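Local structure of type III CBASS phage resistance system CD-NTase-associated protein Cap8 (6P8P) at residues A48-D53 with L104-E109; S116-H121 with I125-L130. The protein probably acts as a HORMA-domain regulator of a cGAS-like nucleotidyltransferase in a type III CBASS system that defends Pseudomonas aeruginosa against bacteriophages. The protein carries 2 engineered substitutions. All blocks are in the same frame, centred on the assembly; numbering follows the deposited sequence.

Contact 1 (A48-D53 with L104-E109); sequences ASLIAD and LPCPKE. With CA (calcium ion), chain E.
Leu50 carries this contact alone from the helix, spreading its two methyls over Leu104 to Cys106 of the strand and Pro107 just beyond it. Leu50 CD1 lies against Leu104 CB at 4.0 Å, the two leucine side chains crossing at about a right angle, and also reaches Pro105 O at 3.6 Å. The other branch, Leu50 CD2, touches Cys106 SG at 3.7 Å and Pro107 CD at 4.1 Å. Leu50 CG stands beside the backbone N (chi1 -65°), which, with chi2 at 168°, brings both methyls to the strand. Pro105 O is buried against this hydrocarbon and has no hydrogen-bonding partner in the model. The packing is helix on sheet: helix 44-52 of the HORMA domain lies on strand 101-106, their local axes 8.9 Å apart and inclined at 54°. Leu111 and Val114 of helix 111-119 also touch Cys106, and Ile61 touches Leu104. At the end of the helix, Asp53 grips a calcium ion through OD1 and OD2, each 2.4 Å from the metal. Four waters also bind the ion; one of them donates a hydrogen bond to Ser49 O. Gln110 NE2 hydrogen-bonds to Asp53 OD2, and Asp53 of the second subunit binds the same calcium.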
loop_
_atom_site.group_PDB
_atom_site.type_symbol
_atom_site.label_atom_id
_atom_site.label_comp_id
_atom_site.label_asym_id
_atom_site.label_seq_id
_atom_site.Cartn_x
_atom_site.Cartn_y
_atom_site.Cartn_z
ATOM N N ALA A 48 -3.685 -4.336 -1.326
ATOM C CA ALA A 48 -2.747 -5.442 -1.196
ATOM C C ALA A 48 -2.039 -5.416 0.148
ATOM O O ALA A 48 -1.773 -6.463 0.738
ATOM C CB ALA A 48 -1.750 -5.406 -2.358
ATOM N N SER A 49 -1.700 -4.233 0.649
ATOM C CA SER A 49 -1.077 -4.164 1.965
ATOM C C SER A 49 -1.959 -4.789 3.032
ATOM O O SER A 49 -1.480 -5.545 3.886
ATOM C CB SER A 49 -0.782 -2.697 2.318
ATOM O OG SER A 49 -0.232 -2.544 3.632
ATOM N N LEU A 50 -3.249 -4.482 2.986
ATOM C CA LEU A 50 -4.187 -5.005 3.971
ATOM C C LEU A 50 -4.367 -6.510 3.820
ATOM O O LEU A 50 -4.500 -7.227 4.812
ATOM C CB LEU A 50 -5.538 -4.293 3.823
ATOM C CG LEU A 50 -5.541 -2.807 4.142
ATOM C CD1 LEU A 50 -6.857 -2.174 3.677
ATOM C CD2 LEU A 50 -5.293 -2.571 5.610
ATOM N N ILE A 51 -4.424 -6.998 2.583
ATOM C CA ILE A 51 -4.496 -8.436 2.355
ATOM C C ILE A 51 -3.254 -9.127 2.891
ATOM O O ILE A 51 -3.340 -10.190 3.516
ATOM C CB ILE A 51 -4.709 -8.719 0.858
ATOM C CG1 ILE A 51 -6.093 -8.245 0.452
ATOM C CG2 ILE A 51 -4.498 -10.186 0.558
ATOM C CD1 ILE A 51 -6.280 -8.134 -1.057
ATOM N N ALA A 52 -2.082 -8.541 2.659
ATOM C CA ALA A 52 -0.855 -9.140 3.165
ATOM C C ALA A 52 -0.864 -9.220 4.686
ATOM O O ALA A 52 -0.213 -10.096 5.266
ATOM C CB ALA A 52 0.367 -8.340 2.667
ATOM N N ASP A 53 -1.559 -8.305 5.349
ATOM C CA ASP A 53 -1.727 -8.331 6.797
ATOM C C ASP A 53 -2.903 -9.194 7.241
ATOM O O ASP A 53 -3.203 -9.227 8.439
ATOM C CB ASP A 53 -1.871 -6.898 7.319
ATOM C CG ASP A 53 -0.514 -6.128 7.288
ATOM O OD1 ASP A 53 0.535 -6.772 7.493
ATOM O OD2 ASP A 53 -0.499 -4.894 7.058
ATOM N N LEU A 104 -13.084 -1.560 3.253
ATOM C CA LEU A 104 -11.963 -2.454 3.469
ATOM C C LEU A 104 -11.671 -2.605 4.950
ATOM O O LEU A 104 -11.520 -1.589 5.661
ATOM C CB LEU A 104 -10.721 -1.903 2.770
ATOM C CG LEU A 104 -10.820 -1.492 1.300
ATOM C CD1 LEU A 104 -9.456 -1.080 0.778
ATOM C CD2 LEU A 104 -11.367 -2.627 0.449
ATOM N N PRO A 105 -11.509 -3.839 5.429
ATOM C CA PRO A 105 -11.119 -4.047 6.823
ATOM C C PRO A 105 -9.666 -3.662 7.032
ATOM O O PRO A 105 -8.800 -3.918 6.192
ATOM C CB PRO A 105 -11.365 -5.555 7.050
ATOM C CG PRO A 105 -11.058 -6.149 5.672
ATOM C CD PRO A 105 -11.567 -5.099 4.673
ATOM N N CYS A 106 -9.409 -3.080 8.195
ATOM C CA CYS A 106 -8.094 -2.580 8.501
ATOM C C CYS A 106 -7.815 -2.595 9.992
ATOM O O CYS A 106 -8.668 -2.168 10.769
ATOM C CB CYS A 106 -7.978 -1.151 7.961
ATOM S SG CYS A 106 -6.394 -0.303 8.302
ATOM N N PRO A 107 -6.651 -3.070 10.410
ATOM C CA PRO A 107 -6.317 -3.007 11.843
ATOM C C PRO A 107 -6.371 -1.567 12.327
ATOM O O PRO A 107 -5.908 -0.655 11.651
ATOM C CB PRO A 107 -4.892 -3.575 11.915
ATOM C CG PRO A 107 -4.637 -4.239 10.608
ATOM C CD PRO A 107 -5.529 -3.565 9.601
ATOM N N LYS A 108 -6.971 -1.361 13.500
ATOM C CA LYS A 108 -7.234 -0.001 13.955
ATOM C C LYS A 108 -5.963 0.837 13.978
ATOM O O LYS A 108 -6.008 2.029 13.652
ATOM C CB LYS A 108 -7.890 -0.018 15.336
ATOM C CG LYS A 108 -8.416 1.347 15.795
ATOM C CD LYS A 108 -9.134 1.243 17.160
ATOM C CE LYS A 108 -9.517 2.628 17.674
ATOM N NZ LYS A 108 -9.901 2.589 19.112
ATOM N N GLU A 109 -4.824 0.227 14.317
ATOM C CA GLU A 109 -3.580 0.982 14.441
ATOM C C GLU A 109 -3.077 1.505 13.100
ATOM O O GLU A 109 -2.289 2.457 13.075
ATOM C CB GLU A 109 -2.483 0.130 15.097
ATOM C CG GLU A 109 -2.006 -1.076 14.312
ATOM C CD GLU A 109 -0.618 -1.546 14.765
ATOM O OE1 GLU A 109 -0.318 -2.758 14.669
ATOM O OE2 GLU A 109 0.180 -0.698 15.224
HETATM CA CA CA E . 1.911 -4.824 7.050
HETATM O O HOH W 1 1.472 -5.329 4.743
HETATM O O HOH W 2 1.327 -4.455 9.424
HETATM O O HOH W 3 1.890 -2.494 6.363
HETATM O O HOH W 4 3.200 -6.924 7.540
#

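Contact 2 (S116-H121 with I125-L130); sequences SALKKH and IIARDL
Leu118, on the last part of helix 111-119, comes nearest strand 125-129 at Ile126, where the two CA atoms are 6.6 Å apart. Close to this point His121 N donates to Leu118 O at 2.9 Å, and after three intervening residues the chain re-enters the sheet. The CB of Leu118 is directed toward the strand, and the side chain is set against the strand backbone as much as against its side chains. Leu118 CB packs on Ile125 O at 3.8 Å, and Leu118 CD1 rests on the peptide link between the next two residues, 3.7 Å from Ile126 C and equally far from Ala127 N. Leu118 CD1 also meets Ala127 CB at 3.8 Å. This is the return half of a beta-alpha-beta crossover, in which strand 101-106 leads through helix 111-119 into its parallel neighbour, strand 125-129. Leu118 CD2 takes the opposite end of the contact, touching Ile125 CG2 at 4.1 Å, with the two side chains crossing nearly at right angles. In Ile125, CG1 sits beside the backbone N (chi1 -58°), which puts CG2 anti to that nitrogen and directs it at the leucine. Ile126, by contrast, has its CB turned away from the helix. Val43 and Val46 touch Leu118, Leu40 packs on Ile125, and Leu111 and Val114 continue the helix's cover over Ala127. Ser116 and Ala117 pack against Leu18 of the second subunit.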
loop_
_atom_site.group_PDB
_atom_site.type_symbol
_atom_site.label_atom_id
_atom_site.label_comp_id
_atom_site.label_asym_id
_atom_site.label_seq_id
_atom_site.Cartn_x
_atom_site.Cartn_y
_atom_site.Cartn_z
ATOM N N SER A 116 -6.022 7.904 4.914
ATOM C CA SER A 116 -5.429 8.983 4.128
ATOM C C SER A 116 -4.995 8.511 2.750
ATOM O O SER A 116 -5.183 9.221 1.761
ATOM C CB SER A 116 -4.237 9.589 4.878
ATOM O OG SER A 116 -4.662 10.246 6.042
ATOM N N ALA A 117 -4.367 7.343 2.667
ATOM C CA ALA A 117 -3.930 6.807 1.387
ATOM C C ALA A 117 -5.106 6.544 0.466
ATOM O O ALA A 117 -5.011 6.770 -0.744
ATOM C CB ALA A 117 -3.121 5.531 1.601
ATOM N N LEU A 118 -6.210 6.032 1.004
ATOM C CA LEU A 118 -7.370 5.781 0.162
ATOM C C LEU A 118 -7.977 7.082 -0.340
ATOM O O LEU A 118 -8.431 7.161 -1.490
ATOM C CB LEU A 118 -8.421 4.991 0.939
ATOM C CG LEU A 118 -8.079 3.548 1.203
ATOM C CD1 LEU A 118 -9.167 2.863 2.053
ATOM C CD2 LEU A 118 -7.919 2.735 -0.085
ATOM N N LYS A 119 -8.014 8.099 0.523
ATOM C CA LYS A 119 -8.660 9.362 0.194
ATOM C C LYS A 119 -8.002 10.027 -0.997
ATOM O O LYS A 119 -8.648 10.824 -1.688
ATOM C CB LYS A 119 -8.641 10.269 1.419
ATOM C CG LYS A 119 -9.247 11.639 1.214
ATOM C CD LYS A 119 -9.182 12.441 2.516
ATOM C CE LYS A 119 -9.109 13.943 2.263
ATOM N NZ LYS A 119 -8.805 14.685 3.518
ATOM N N LYS A 120 -6.751 9.676 -1.282
ATOM C CA LYS A 120 -6.089 10.241 -2.447
ATOM C C LYS A 120 -6.747 9.788 -3.742
ATOM O O LYS A 120 -6.674 10.494 -4.752
ATOM C CB LYS A 120 -4.616 9.818 -2.494
ATOM C CG LYS A 120 -3.761 10.164 -1.296
ATOM C CD LYS A 120 -2.277 9.797 -1.567
ATOM C CE LYS A 120 -1.877 9.990 -3.043
ATOM N NZ LYS A 120 -0.482 9.612 -3.392
ATOM N N HIS A 121 -7.352 8.594 -3.749
ATOM C CA HIS A 121 -7.806 7.982 -4.978
ATOM C C HIS A 121 -9.315 7.881 -5.102
ATOM O O HIS A 121 -9.805 7.660 -6.210
ATOM C CB HIS A 121 -7.257 6.548 -5.116
ATOM C CG HIS A 121 -5.773 6.458 -5.036
ATOM N ND1 HIS A 121 -4.954 6.917 -6.041
ATOM C CD2 HIS A 121 -4.957 5.928 -4.092
ATOM C CE1 HIS A 121 -3.690 6.717 -5.700
ATOM N NE2 HIS A 121 -3.666 6.109 -4.526
ATOM N N ILE A 125 -14.232 4.258 -1.815
ATOM C CA ILE A 125 -13.504 3.166 -1.183
ATOM C C ILE A 125 -12.978 3.692 0.137
ATOM O O ILE A 125 -12.166 4.623 0.156
ATOM C CB ILE A 125 -12.357 2.643 -2.052
ATOM C CG1 ILE A 125 -12.871 2.167 -3.399
ATOM C CG2 ILE A 125 -11.589 1.515 -1.296
ATOM C CD1 ILE A 125 -11.756 2.064 -4.427
ATOM N N ILE A 126 -13.411 3.083 1.235
ATOM C CA ILE A 126 -13.029 3.516 2.569
ATOM C C ILE A 126 -12.550 2.302 3.354
ATOM O O ILE A 126 -12.697 1.159 2.927
ATOM C CB ILE A 126 -14.185 4.224 3.295
ATOM C CG1 ILE A 126 -15.394 3.295 3.415
ATOM C CG2 ILE A 126 -14.586 5.481 2.527
ATOM C CD1 ILE A 126 -16.566 3.904 4.180
ATOM N N ALA A 127 -11.964 2.572 4.517
ATOM C CA ALA A 127 -11.496 1.541 5.418
ATOM C C ALA A 127 -12.181 1.673 6.769
ATOM O O ALA A 127 -12.537 2.767 7.211
ATOM C CB ALA A 127 -9.978 1.625 5.592
ATOM N N ARG A 128 -12.335 0.549 7.425
ATOM C CA ARG A 128 -12.899 0.503 8.764
ATOM C C ARG A 128 -12.062 -0.376 9.672
ATOM O O ARG A 128 -11.383 -1.293 9.214
ATOM C CB ARG A 128 -14.345 -0.044 8.748
ATOM C CG ARG A 128 -14.385 -1.499 8.423
ATOM C CD ARG A 128 -15.819 -2.036 8.291
ATOM N NE ARG A 128 -15.825 -3.500 8.326
ATOM C CZ ARG A 128 -15.575 -4.281 7.274
ATOM N NH1 ARG A 128 -15.314 -3.738 6.084
ATOM N NH2 ARG A 128 -15.557 -5.594 7.417
ATOM N N ASP A 129 -12.119 -0.077 10.977
ATOM C CA ASP A 129 -11.605 -0.952 12.022
ATOM C C ASP A 129 -12.165 -2.350 11.862
ATOM O O ASP A 129 -13.382 -2.547 11.859
ATOM C CB ASP A 129 -11.996 -0.344 13.379
ATOM C CG ASP A 129 -11.658 -1.233 14.574
ATOM O OD1 ASP A 129 -11.162 -2.361 14.412
ATOM O OD2 ASP A 129 -11.918 -0.776 15.705
ATOM N N LEU A 130 -11.273 -3.329 11.706
ATOM C CA LEU A 130 -11.728 -4.671 11.375
ATOM C C LEU A 130 -12.428 -5.367 12.537
ATOM O O LEU A 130 -12.940 -6.478 12.344
ATOM C CB LEU A 130 -10.560 -5.528 10.866
ATOM C CG LEU A 130 -9.338 -5.746 11.744
ATOM C CD1 LEU A 130 -9.593 -6.706 12.881
ATOM C CD2 LEU A 130 -8.183 -6.274 10.860
#

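Overall arrangement
The two contacts follow one another along the chain and join the same sheet. Contact 1 closes a long loop of 50 intervening residues, which contains strands 61-64 and 69-75 and helix 77-82, and fixes helix 44-52 to strand 101-106. Contact 2 then closes a very short loop, joining helix 111-119 to the strand that follows it. The loops stand in series, neither nested nor crossed. Their strands are neighbours: Leu104 is probably hydrogen-bonded to Ile126 and Arg128 through its N and O, and Leu130 CD2 packs near Pro107 N. Helices 44-52 and 111-119, which touch each other, pack side by side on these neighbouring strands, and both contacts reach the second subunit.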